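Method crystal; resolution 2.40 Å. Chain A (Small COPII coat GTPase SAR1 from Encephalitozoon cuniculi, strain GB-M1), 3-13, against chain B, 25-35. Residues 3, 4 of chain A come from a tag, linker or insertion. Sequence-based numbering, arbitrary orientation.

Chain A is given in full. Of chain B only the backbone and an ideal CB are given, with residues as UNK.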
# COMPACT_ATOMS: atom_id res chain seq x y z
N GLY A 3 -0.07 17.18 -18.54
CA GLY A 3 1.11 17.19 -17.69
C GLY A 3 0.78 17.26 -16.21
O GLY A 3 1.36 16.54 -15.39
N SER A 4 -0.18 18.12 -15.87
CA SER A 4 -0.64 18.28 -14.50
C SER A 4 -1.36 17.05 -13.97
O SER A 4 -1.59 16.95 -12.76
CB SER A 4 -1.56 19.51 -14.40
OG SER A 4 -1.78 19.89 -13.05
N MET A 5 -1.74 16.12 -14.85
CA MET A 5 -2.44 14.91 -14.45
C MET A 5 -1.51 13.88 -13.80
O MET A 5 -1.99 12.99 -13.08
CB MET A 5 -3.18 14.38 -15.67
CG MET A 5 -3.97 13.12 -15.49
SD MET A 5 -4.74 12.63 -17.04
CE MET A 5 -3.45 13.07 -18.20
N LEU A 6 -0.21 13.94 -14.06
CA LEU A 6 0.79 13.09 -13.44
C LEU A 6 1.30 13.65 -12.11
O LEU A 6 2.16 13.02 -11.48
CB LEU A 6 1.97 12.88 -14.39
CG LEU A 6 1.58 12.21 -15.70
CD1 LEU A 6 2.83 11.78 -16.51
CD2 LEU A 6 0.62 11.04 -15.47
N ASP A 7 0.85 14.84 -11.70
CA ASP A 7 1.37 15.50 -10.51
C ASP A 7 1.18 14.67 -9.25
O ASP A 7 0.05 14.31 -8.89
CB ASP A 7 0.69 16.86 -10.34
CG ASP A 7 1.35 17.96 -11.15
OD1 ASP A 7 2.59 17.93 -11.31
OD2 ASP A 7 0.63 18.85 -11.64
N ASN A 8 2.30 14.38 -8.57
CA ASN A 8 2.37 13.70 -7.28
C ASN A 8 2.04 12.22 -7.35
O ASN A 8 2.03 11.56 -6.30
CB ASN A 8 1.48 14.35 -6.22
CG ASN A 8 1.90 15.76 -5.90
OD1 ASN A 8 3.09 16.04 -5.74
ND2 ASN A 8 0.94 16.67 -5.84
N ILE A 9 1.74 11.67 -8.52
CA ILE A 9 1.46 10.25 -8.62
C ILE A 9 2.66 9.43 -8.17
O ILE A 9 2.52 8.45 -7.43
CB ILE A 9 1.06 9.90 -10.07
CG1 ILE A 9 -0.24 10.60 -10.46
CG2 ILE A 9 0.91 8.40 -10.22
CD1 ILE A 9 -1.39 10.34 -9.52
N GLN A 10 3.86 9.83 -8.59
CA GLN A 10 5.06 9.09 -8.23
C GLN A 10 5.35 9.18 -6.73
O GLN A 10 5.78 8.20 -6.11
CB GLN A 10 6.21 9.62 -9.08
CG GLN A 10 6.42 8.79 -10.33
CD GLN A 10 7.50 9.32 -11.23
OE1 GLN A 10 7.96 10.45 -11.06
NE2 GLN A 10 7.91 8.51 -12.21
N GLU A 11 5.13 10.35 -6.12
CA GLU A 11 5.35 10.49 -4.68
C GLU A 11 4.45 9.55 -3.88
O GLU A 11 4.88 8.98 -2.87
CB GLU A 11 5.13 11.94 -4.24
CG GLU A 11 6.26 12.89 -4.59
CD GLU A 11 6.25 13.32 -6.05
OE1 GLU A 11 5.38 12.85 -6.81
OE2 GLU A 11 7.12 14.14 -6.44
N TYR A 12 3.20 9.37 -4.32
CA TYR A 12 2.30 8.42 -3.66
C TYR A 12 2.76 6.98 -3.85
O TYR A 12 2.68 6.18 -2.92
CB TYR A 12 0.87 8.60 -4.16
CG TYR A 12 0.08 9.61 -3.37
CD1 TYR A 12 -0.54 9.26 -2.17
CD2 TYR A 12 -0.04 10.92 -3.81
CE1 TYR A 12 -1.25 10.19 -1.43
CE2 TYR A 12 -0.75 11.85 -3.08
CZ TYR A 12 -1.36 11.48 -1.90
OH TYR A 12 -2.06 12.42 -1.18
N LEU A 13 3.20 6.61 -5.06
CA LEU A 13 3.72 5.27 -5.25
C LEU A 13 4.91 5.01 -4.33
O LEU A 13 5.04 3.93 -3.75
CB LEU A 13 4.12 5.07 -6.72
CG LEU A 13 3.00 5.03 -7.75
CD1 LEU A 13 3.58 5.08 -9.16
CD2 LEU A 13 2.23 3.75 -7.56
N UNK B 25 -8.13 8.99 -4.08
CA UNK B 25 -8.77 10.30 -4.18
C UNK B 25 -7.91 11.27 -4.97
O UNK B 25 -8.44 12.11 -5.71
CB UNK B 25 -9.05 10.87 -2.79
N UNK B 26 -6.59 11.20 -4.81
CA UNK B 26 -5.70 12.11 -5.52
C UNK B 26 -5.82 11.95 -7.02
O UNK B 26 -5.83 12.94 -7.76
CB UNK B 26 -4.25 11.88 -5.09
N UNK B 27 -5.96 10.71 -7.50
CA UNK B 27 -6.12 10.47 -8.93
C UNK B 27 -7.37 11.15 -9.45
O UNK B 27 -7.37 11.75 -10.54
CB UNK B 27 -6.17 8.97 -9.22
N UNK B 28 -8.46 11.10 -8.69
CA UNK B 28 -9.68 11.79 -9.10
C UNK B 28 -9.46 13.29 -9.18
O UNK B 28 -9.81 13.92 -10.18
CB UNK B 28 -10.82 11.48 -8.13
N UNK B 29 -8.81 13.86 -8.16
CA UNK B 29 -8.54 15.30 -8.16
C UNK B 29 -7.68 15.69 -9.35
O UNK B 29 -7.90 16.74 -9.97
CB UNK B 29 -7.85 15.72 -6.86
N UNK B 30 -6.67 14.88 -9.68
CA UNK B 30 -5.83 15.16 -10.84
C UNK B 30 -6.60 15.03 -12.14
O UNK B 30 -6.47 15.88 -13.03
CB UNK B 30 -4.62 14.22 -10.86
N UNK B 31 -7.42 13.99 -12.26
CA UNK B 31 -8.16 13.78 -13.50
C UNK B 31 -9.10 14.94 -13.78
O UNK B 31 -9.18 15.43 -14.91
CB UNK B 31 -8.95 12.47 -13.44
N UNK B 32 -9.80 15.41 -12.75
CA UNK B 32 -10.76 16.49 -12.94
C UNK B 32 -10.05 17.80 -13.23
O UNK B 32 -10.43 18.54 -14.14
CB UNK B 32 -11.65 16.64 -11.71
N UNK B 33 -8.98 18.08 -12.48
CA UNK B 33 -8.21 19.30 -12.70
C UNK B 33 -7.65 19.36 -14.12
O UNK B 33 -7.50 20.45 -14.68
CB UNK B 33 -7.07 19.40 -11.68
N UNK B 34 -7.35 18.20 -14.72
CA UNK B 34 -6.79 18.15 -16.06
C UNK B 34 -7.84 18.22 -17.16
O UNK B 34 -7.48 18.32 -18.34
CB UNK B 34 -5.97 16.87 -16.22
N UNK B 35 -9.13 18.16 -16.80
CA UNK B 35 -10.19 18.17 -17.81
C UNK B 35 -10.29 19.51 -18.51
O UNK B 35 -10.62 19.57 -19.70
CB UNK B 35 -11.54 17.82 -17.17

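Chain B runs here as a helix against the N-terminal segment of chain A. That segment is loop or turn up to N8(A), and a helix begins at I9(A). The two helices run nearly antiparallel, at 174°, with axes 11.2 Å apart at closest approach.

Position 25 has helical backbone angles and no atom of chain A within 5.5 Å of its ideal CB. Many helix-compatible side chains would suit. It is E25(B).

Position 26 points toward chain A. Its ideal CB lies 4.0 Å from CE2 of Y12(A), and the carbonyl O of D7(A) lies further along. A long side chain with an aliphatic stem and a donor at its end would suit, such as Arg, Lys or Gln; Met or Leu would serve the ring alone. The residue is K26(B). Its CG packs 3.7 Å from CE2 of Y12(A). Its NZ gives a weak hydrogen bond to O of D7(A), at 3.5 Å.

Position 27 points sideways, with its ideal CB 5.0 Å from CD1 of I9(A). A modest apolar residue fits: Val, Ile, Leu or perhaps Ala. It is V27(B), whose CG2 meets CD1 of I9(A) at 4.0 Å, an apolar contact.

Positions 28 and 29 are both out of reach of chain A, which leaves their choice open. They are F28(B) and Q29(B); OE1 of the latter is hydrogen-bonded elsewhere in the structure.

Position 30 points toward chain A where the CA atoms come nearest: its CA is 5.0 Å from that of M5(A). The ideal CB is 3.7 Å from O of M5(A), 4.5 Å from O of S4(A) and 5.1 Å from O of D7(A). Several backbone carbonyls thus face it, which favours a short donor. Asn is the neatest answer; Ser or Thr could offer one hydroxyl, while an acid would bring a further acceptor. It is N30(B). Its ND2 donates to O of D7(A) at 2.8 Å and to O of M5(A) at 3.1 Å, so one amide group ties down two of these carbonyls. Its OD1 accepts a very short bond, 2.4 Å, from NZ of K26(B).

Position 31 points away, its ideal CB 5.4 Å from CG of M5(A), and position 32 is out of reach. Many residues would do at both. They are F31(B) and V32(B).

Position 33 points sideways, near the tag residue S4(A). Polar or long flexible side chains would suit. It is K33(B), with no close contact to chain A.

Position 34 points toward chain A, its ideal CB 3.8 Å from CB of M5(A). CB itself packs there, which suits a small residue such as Ala or Ser, but a longer side chain could turn to the open side. It is S34(B): CB rests 3.8 Å from CB of M5(A), while OG turns back to bond O of F31(B) at 2.9 Å.

Position 35 is out of reach, so many residues would do. It is L35(B).

Chain B, residues 25-35: EKVFQNFVKSL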
# COMPACT_ATOMS: atom_id res chain seq x y z
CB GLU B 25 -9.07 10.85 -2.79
CG GLU B 25 -10.19 10.12 -2.08
CD GLU B 25 -10.21 10.38 -0.58
OE1 GLU B 25 -9.39 11.21 -0.11
OE2 GLU B 25 -11.06 9.78 0.12
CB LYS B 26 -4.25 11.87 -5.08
CG LYS B 26 -3.24 12.83 -5.70
CD LYS B 26 -3.42 14.24 -5.16
CE LYS B 26 -2.32 15.18 -5.63
NZ LYS B 26 -2.53 15.66 -7.02
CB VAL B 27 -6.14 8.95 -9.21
CG1 VAL B 27 -6.53 8.69 -10.66
CG2 VAL B 27 -4.78 8.35 -8.93
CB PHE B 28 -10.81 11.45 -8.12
CG PHE B 28 -12.09 12.19 -8.39
CD1 PHE B 28 -12.92 11.83 -9.45
CD2 PHE B 28 -12.49 13.23 -7.57
CE1 PHE B 28 -14.10 12.51 -9.68
CE2 PHE B 28 -13.68 13.91 -7.79
CZ PHE B 28 -14.49 13.55 -8.86
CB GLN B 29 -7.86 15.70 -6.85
CG GLN B 29 -8.81 15.71 -5.66
CD GLN B 29 -8.09 15.56 -4.34
OE1 GLN B 29 -6.94 15.97 -4.20
NE2 GLN B 29 -8.76 14.98 -3.35
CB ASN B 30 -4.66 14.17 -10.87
CG ASN B 30 -3.53 14.56 -9.96
OD1 ASN B 30 -3.70 15.40 -9.08
ND2 ASN B 30 -2.37 13.96 -10.17
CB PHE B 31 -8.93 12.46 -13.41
CG PHE B 31 -10.07 12.36 -14.38
CD1 PHE B 31 -9.85 11.85 -15.65
CD2 PHE B 31 -11.35 12.76 -14.03
CE1 PHE B 31 -10.89 11.74 -16.56
CE2 PHE B 31 -12.39 12.66 -14.93
CZ PHE B 31 -12.16 12.15 -16.20
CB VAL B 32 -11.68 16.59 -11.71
CG1 VAL B 32 -12.35 17.95 -11.64
CG2 VAL B 32 -12.70 15.45 -11.74
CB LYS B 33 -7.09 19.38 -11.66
CG LYS B 33 -6.21 20.61 -11.73
CD LYS B 33 -6.09 21.29 -10.37
CE LYS B 33 -5.65 20.31 -9.29
NZ LYS B 33 -5.71 20.93 -7.93
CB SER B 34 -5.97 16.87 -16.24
OG SER B 34 -6.84 15.79 -16.52
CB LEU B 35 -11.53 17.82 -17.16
CG LEU B 35 -11.94 16.34 -17.15
CD1 LEU B 35 -13.38 16.21 -16.72
CD2 LEU B 35 -11.73 15.72 -18.52
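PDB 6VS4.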